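Local coordinates for putative exported protein (Bordetella pertussis Tohama I, PDB 2PFZ), which binds pyroglutamic acid and probably serves as the extracytoplasmic solute receptor of a tripartite ATP-independent periplasmic (TRAP) transport system, at residues A[21-26]-A[36-41]; A[75-80]-A[284-289]; A[128-131]-A[135-138]. All blocks are in the same frame, centred on the assembly; numbering follows the deposited sequence.

Interaction 1 (A[21-26]-A[36-41])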
# COMPACT_ATOMS: atom_id res chain seq x y z
N GLN A 21 -7.98 -7.26 -14.51
CA GLN A 21 -8.72 -6.46 -15.50
C GLN A 21 -7.78 -5.59 -16.34
O GLN A 21 -8.00 -5.42 -17.55
CB GLN A 21 -9.79 -5.59 -14.84
CG GLN A 21 -10.78 -4.94 -15.83
CD GLN A 21 -11.37 -5.93 -16.84
OE1 GLN A 21 -11.16 -5.80 -18.05
NE2 GLN A 21 -12.09 -6.93 -16.34
N PHE A 22 -6.75 -5.04 -15.70
CA PHE A 22 -5.73 -4.23 -16.36
C PHE A 22 -5.07 -5.01 -17.48
O PHE A 22 -4.95 -4.50 -18.60
CB PHE A 22 -4.69 -3.77 -15.33
CG PHE A 22 -3.41 -3.24 -15.93
CD1 PHE A 22 -3.39 -2.04 -16.62
CD2 PHE A 22 -2.21 -3.93 -15.76
CE1 PHE A 22 -2.22 -1.54 -17.17
CE2 PHE A 22 -1.02 -3.46 -16.34
CZ PHE A 22 -1.02 -2.26 -17.03
N VAL A 23 -4.65 -6.25 -17.21
CA VAL A 23 -3.92 -7.00 -18.23
C VAL A 23 -4.86 -7.30 -19.42
O VAL A 23 -4.43 -7.26 -20.57
CB VAL A 23 -3.16 -8.27 -17.69
CG1 VAL A 23 -2.09 -7.91 -16.70
CG2 VAL A 23 -4.11 -9.27 -17.08
N LYS A 24 -6.13 -7.59 -19.12
CA LYS A 24 -7.18 -7.72 -20.13
C LYS A 24 -7.38 -6.43 -20.95
O LYS A 24 -7.57 -6.50 -22.16
CB LYS A 24 -8.52 -8.12 -19.49
CG LYS A 24 -8.52 -9.49 -18.82
CD LYS A 24 -9.88 -9.84 -18.27
CE LYS A 24 -9.83 -11.17 -17.51
NZ LYS A 24 -11.12 -11.52 -16.84
N ASP A 25 -7.34 -5.26 -20.30
CA ASP A 25 -7.44 -3.98 -21.00
C ASP A 25 -6.24 -3.72 -21.92
O ASP A 25 -6.40 -3.20 -23.01
CB ASP A 25 -7.60 -2.81 -20.02
CG ASP A 25 -8.96 -2.78 -19.32
OD1 ASP A 25 -9.85 -3.61 -19.64
OD2 ASP A 25 -9.13 -1.93 -18.41
N VAL A 26 -5.04 -4.08 -21.47
CA VAL A 26 -3.83 -3.88 -22.29
C VAL A 26 -3.89 -4.76 -23.55
O VAL A 26 -3.53 -4.30 -24.64
CB VAL A 26 -2.52 -4.17 -21.53
CG1 VAL A 26 -1.31 -3.97 -22.46
CG2 VAL A 26 -2.38 -3.27 -20.32
N ILE A 36 0.41 -9.38 -20.98
CA ILE A 36 1.06 -9.34 -19.67
C ILE A 36 0.62 -10.53 -18.83
O ILE A 36 -0.58 -10.79 -18.66
CB ILE A 36 0.83 -8.01 -18.92
CG1 ILE A 36 1.36 -6.84 -19.74
CG2 ILE A 36 1.50 -8.03 -17.52
CD1 ILE A 36 0.83 -5.47 -19.28
N THR A 37 1.60 -11.27 -18.34
CA THR A 37 1.37 -12.38 -17.46
C THR A 37 1.59 -11.91 -16.04
O THR A 37 2.66 -11.37 -15.71
CB THR A 37 2.32 -13.53 -17.78
OG1 THR A 37 2.08 -13.96 -19.12
CG2 THR A 37 2.09 -14.71 -16.86
N LEU A 38 0.57 -12.12 -15.21
CA LEU A 38 0.63 -11.77 -13.79
C LEU A 38 1.17 -12.93 -12.99
O LEU A 38 0.76 -14.08 -13.19
CB LEU A 38 -0.78 -11.48 -13.27
CG LEU A 38 -1.47 -10.18 -13.66
CD1 LEU A 38 -2.84 -10.22 -13.00
CD2 LEU A 38 -0.68 -8.97 -13.18
N HIS A 39 2.07 -12.62 -12.06
CA HIS A 39 2.61 -13.62 -11.16
C HIS A 39 2.21 -13.25 -9.76
O HIS A 39 2.83 -12.37 -9.16
CB HIS A 39 4.12 -13.67 -11.29
CG HIS A 39 4.56 -14.22 -12.60
ND1 HIS A 39 4.73 -13.43 -13.73
CD2 HIS A 39 4.79 -15.49 -12.99
CE1 HIS A 39 5.08 -14.20 -14.74
NE2 HIS A 39 5.12 -15.45 -14.32
N ASN A 40 1.15 -13.87 -9.27
CA ASN A 40 0.57 -13.37 -8.02
C ASN A 40 1.07 -14.06 -6.77
O ASN A 40 1.84 -15.00 -6.83
CB ASN A 40 -0.96 -13.30 -8.09
CG ASN A 40 -1.63 -14.63 -7.96
OD1 ASN A 40 -1.21 -15.49 -7.17
ND2 ASN A 40 -2.71 -14.83 -8.74
N ASN A 41 0.63 -13.53 -5.63
CA ASN A 41 0.99 -14.05 -4.33
C ASN A 41 2.50 -14.21 -4.11
O ASN A 41 2.92 -15.17 -3.47
CB ASN A 41 0.27 -15.37 -4.06
CG ASN A 41 0.12 -15.67 -2.57
OD1 ASN A 41 -0.12 -14.77 -1.76
ND2 ASN A 41 0.25 -16.95 -2.20
O HOH W 1 -2.02 -7.95 -21.64
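Apolar helix-on-strand packing joins V23 of helix 14-30 to I36 and L38 of strand 35-39, with F22 and V26 closing round the far end of I36. The side chain of V23 points at the strand, and its CG1 does most of the touching: it lies 3.7 Å from I36 CB and equally close to I36 CG2, while L38 CG stands 3.8 Å from the same methyl. That branch is placed there by a first torsion of -62°, which sets CG1 beside the backbone N and opposite the carbonyl carbon. Segments 21-26 and 36-39 run antiparallel at 169°, with their axes 8.7 Å apart at closest approach, as expected within a beta-alpha-beta crossover: strand 2-6 leads through helix 14-30 into strand 35-39, and the two strands pair in parallel. I36 reaches further with its CD1, which meets F22 CE2 at 4.0 Å, obliquely to the ring, and the CG2 methyl of V26 at 4.0 Å. V26 CG2 also sits over one face of the F22 ring, toward its rim; Y115 meets that ring edge-to-face. A water bridges the two backbones, donating to V23 O at 2.7 Å and accepting from I36 N at 2.9 Å.

Interaction 2 (A[75-80]-A[284-289])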
# COMPACT_ATOMS: atom_id res chain seq x y z
N VAL A 75 10.52 10.09 -0.42
CA VAL A 75 9.30 10.21 -1.22
C VAL A 75 8.41 8.98 -1.02
O VAL A 75 7.20 9.10 -1.13
CB VAL A 75 9.58 10.40 -2.75
CG1 VAL A 75 10.12 9.12 -3.36
CG2 VAL A 75 8.29 10.87 -3.49
N TYR A 76 9.02 7.84 -0.70
CA TYR A 76 8.31 6.56 -0.56
C TYR A 76 7.54 6.43 0.76
O TYR A 76 6.61 5.63 0.85
CB TYR A 76 9.30 5.40 -0.68
CG TYR A 76 9.72 5.20 -2.10
CD1 TYR A 76 8.77 4.80 -3.07
CD2 TYR A 76 11.03 5.44 -2.50
CE1 TYR A 76 9.14 4.65 -4.41
CE2 TYR A 76 11.42 5.28 -3.85
CZ TYR A 76 10.47 4.90 -4.79
OH TYR A 76 10.80 4.73 -6.13
N GLU A 77 7.94 7.23 1.75
CA GLU A 77 7.39 7.15 3.12
C GLU A 77 6.07 7.88 3.29
O GLU A 77 5.26 7.52 4.16
CB GLU A 77 8.42 7.67 4.14
CG GLU A 77 7.95 7.57 5.60
CD GLU A 77 9.00 7.95 6.62
OE1 GLU A 77 10.15 8.26 6.25
OE2 GLU A 77 8.67 7.94 7.83
N LEU A 78 5.83 8.89 2.44
CA LEU A 78 4.79 9.89 2.61
C LEU A 78 3.40 9.35 2.91
O LEU A 78 2.78 9.78 3.89
CB LEU A 78 4.78 10.88 1.40
CG LEU A 78 3.80 12.07 1.51
CD1 LEU A 78 4.02 12.90 2.80
CD2 LEU A 78 3.91 12.96 0.27
N ASP A 79 2.91 8.41 2.11
CA ASP A 79 1.55 7.87 2.33
C ASP A 79 1.43 6.86 3.49
O ASP A 79 0.34 6.32 3.72
CB ASP A 79 0.92 7.36 1.01
CG ASP A 79 1.51 6.04 0.53
OD1 ASP A 79 2.08 5.26 1.33
OD2 ASP A 79 1.33 5.76 -0.69
N GLY A 80 2.53 6.64 4.22
CA GLY A 80 2.50 5.81 5.42
C GLY A 80 2.56 6.63 6.69
O GLY A 80 2.56 6.06 7.80
N LEU A 284 10.08 15.53 7.30
CA LEU A 284 10.49 16.83 6.76
C LEU A 284 12.01 17.02 6.87
O LEU A 284 12.67 17.46 5.91
CB LEU A 284 9.72 17.94 7.48
CG LEU A 284 8.52 18.69 6.87
CD1 LEU A 284 8.07 18.21 5.52
CD2 LEU A 284 7.32 18.83 7.83
N LYS A 285 12.57 16.64 8.01
CA LYS A 285 14.02 16.70 8.22
C LYS A 285 14.82 15.81 7.27
O LYS A 285 15.83 16.25 6.73
CB LYS A 285 14.36 16.41 9.69
CG LYS A 285 14.06 17.59 10.60
CD LYS A 285 14.28 17.23 12.06
CE LYS A 285 13.75 18.33 12.98
NZ LYS A 285 13.62 17.81 14.36
N LYS A 286 14.35 14.57 7.05
CA LYS A 286 15.00 13.70 6.08
C LYS A 286 14.84 14.22 4.67
O LYS A 286 15.74 14.08 3.84
CB LYS A 286 14.41 12.29 6.09
CG LYS A 286 14.41 11.54 7.40
CD LYS A 286 13.86 10.15 7.16
CE LYS A 286 12.72 9.83 8.11
NZ LYS A 286 12.22 8.45 7.88
N ALA A 287 13.67 14.78 4.37
CA ALA A 287 13.29 15.04 2.99
C ALA A 287 13.76 16.39 2.47
O ALA A 287 13.92 16.56 1.26
CB ALA A 287 11.78 14.89 2.81
N GLY A 288 13.98 17.33 3.38
CA GLY A 288 14.51 18.66 3.01
C GLY A 288 13.51 19.42 2.17
O GLY A 288 12.29 19.28 2.35
N ALA A 289 14.01 20.22 1.24
CA ALA A 289 13.14 21.07 0.44
C ALA A 289 12.03 20.33 -0.32
O ALA A 289 10.92 20.84 -0.43
CB ALA A 289 13.95 22.01 -0.46
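E77 of segment 75-80 meets K286 of segment 284-289 in a salt bridge that joins residues 209 positions apart, a worked case of one ionic pair linking distant parts of a chain. Along the first segment, V75 comes before the contact; it points away from segment 284-289, and its side chain touches M294 of helix 289-299. Y76 follows, packed on L102 and L106 of helix 88-107, with V75 CG1 over one face of its ring. The chain then presents E77. Its CG is anti to the backbone N (chi1 -178°) and the chain stays extended beyond it, which carries the carboxylate out toward the helix. K286 comes to meet it at about a right angle, its own chain bent at chi3 (-127°), and its NZ donates to E77 OE1 over 2.6 Å. The bond uses the syn lone pair of OE1, on the side of the other oxygen; E77 OE2 lies 3.6 Å from the same NZ. The carboxylate belongs to a buried residue and the ammonium to an exposed one, so the lysine probably offsets a charge held inside the protein. W283, three residues before K286 on the same helix, packs on both E77 and L78. Past E77 the chain tightens into a 3-10 turn, closed by G80 N bonding to E77 O at 2.9 Å, and D79 pairs with K207. E77's side chain is about 14 Å from the bound pyroglutamic acid, and so not in the pocket. The salt bridge ties the loop after strand 61-65 to the C-terminal end of helix 266-287 in the DctP-family receptor fold.

Interaction 3 (A[128-131]-A[135-138])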
# COMPACT_ATOMS: atom_id res chain seq x y z
N ARG A 128 -6.48 -6.99 22.35
CA ARG A 128 -6.48 -6.05 23.47
C ARG A 128 -7.50 -4.94 23.35
O ARG A 128 -7.85 -4.52 22.24
CB ARG A 128 -5.14 -5.31 23.53
CG ARG A 128 -4.06 -6.00 24.24
CD ARG A 128 -2.88 -5.07 24.29
NE ARG A 128 -1.69 -5.80 24.69
CZ ARG A 128 -0.55 -5.25 25.07
NH1 ARG A 128 -0.41 -3.94 25.09
NH2 ARG A 128 0.45 -6.04 25.42
N ASP A 129 -7.90 -4.42 24.50
CA ASP A 129 -8.66 -3.18 24.54
C ASP A 129 -7.70 -2.00 24.37
O ASP A 129 -6.76 -1.84 25.15
CB ASP A 129 -9.48 -3.09 25.82
CG ASP A 129 -10.77 -3.86 25.72
OD1 ASP A 129 -11.84 -3.22 25.74
OD2 ASP A 129 -10.74 -5.11 25.58
N ILE A 130 -7.93 -1.19 23.34
CA ILE A 130 -7.06 -0.07 23.05
C ILE A 130 -7.90 1.19 23.02
O ILE A 130 -8.63 1.43 22.06
CB ILE A 130 -6.31 -0.23 21.69
CG1 ILE A 130 -5.59 -1.60 21.61
CG2 ILE A 130 -5.35 0.94 21.47
CD1 ILE A 130 -4.80 -1.82 20.28
N LYS A 131 -7.81 1.97 24.10
CA LYS A 131 -8.56 3.21 24.21
C LYS A 131 -7.60 4.40 24.16
O LYS A 131 -8.03 5.54 24.01
CB LYS A 131 -9.42 3.18 25.48
CG LYS A 131 -10.70 2.35 25.29
CD LYS A 131 -11.33 1.87 26.61
CE LYS A 131 -10.78 0.51 27.07
NZ LYS A 131 -10.87 -0.59 26.04
N ASP A 135 -2.11 1.68 25.68
CA ASP A 135 -2.66 0.32 25.64
C ASP A 135 -1.96 -0.56 24.59
O ASP A 135 -2.26 -1.74 24.48
CB ASP A 135 -4.16 0.33 25.35
CG ASP A 135 -4.98 0.94 26.48
OD1 ASP A 135 -4.57 0.84 27.65
OD2 ASP A 135 -6.05 1.49 26.20
N MET A 136 -1.05 0.03 23.81
CA MET A 136 -0.37 -0.72 22.76
C MET A 136 1.06 -1.17 23.11
O MET A 136 1.68 -1.95 22.37
CB MET A 136 -0.38 0.09 21.47
CG MET A 136 -1.76 0.13 20.85
SD MET A 136 -1.74 0.85 19.19
CE MET A 136 -1.50 2.51 19.63
N LYS A 137 1.56 -0.70 24.25
CA LYS A 137 2.89 -1.05 24.71
C LYS A 137 3.00 -2.57 24.87
O LYS A 137 2.15 -3.21 25.50
CB LYS A 137 3.23 -0.31 26.02
CG LYS A 137 4.74 -0.17 26.27
CD LYS A 137 5.04 0.61 27.54
CE LYS A 137 5.33 -0.34 28.69
NZ LYS A 137 6.59 -1.15 28.47
N GLY A 138 4.04 -3.14 24.27
CA GLY A 138 4.29 -4.57 24.40
C GLY A 138 3.53 -5.48 23.45
O GLY A 138 3.65 -6.70 23.53
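The guanidinium of R128 is met at its edge, near its plane, by two backbone carbonyls, those of D135 and K137, while atoms of M136 and G138 approach it obliquely. NH1 donates to both oxygens, 2.9 Å to D135 O and 2.7 Å to K137 O, in nearly straight bonds of 162° and 161°. Each carbonyl is approached from above its own plane, although both oxygens lie close to the plane of the guanidinium. A weak third bond runs from NH2 to K137 O. The R128 chain is extended from CG to NE, and this length lets the group span the turn. At the other end the D135 carboxylate returns the grip: K131 N gives a 2.8 Å bond, at 170°, to the anti lone pair of D135 OD2, and the same oxygen also accepts from Q132 N. Between these polar ends, I130 CD1 and CG2 each lie 3.7 Å from M136 CG, the two side chains crossing at about a right angle. The hydrogen bonds and the I130-M136 contact close the connection between strands 123-126 and 140-143 on itself, with I130 and M136 both packing on I124 of strand 123-126, I130 also on L268 and M136 on L272 of helix 266-287, and Y199 OH bonded to the backbone of R128 and I130.

How the interactions relate
Three contacts of different reach illustrate how one receptor chain is tied together. Interaction 1 comes first in sequence, inside a local beta-alpha-beta unit; interaction 2 then opens a wide loop, closed only near the C-terminus, within which interaction 3 is nested. Their centres lie about 31 Å (1 and 2), about 40 Å (1 and 3) and about 28 Å (2 and 3) apart, and none touches another. Interaction 1 lies on the opposite side of the chain's centre from the other two. Interactions 2 and 3 share helix 266-287: the former uses its end, while the latter packs side chains on it. A local beta-alpha-beta contact, a loop closure and a long-range ionic tie thus occur at separate sites of the same DctP-family chain.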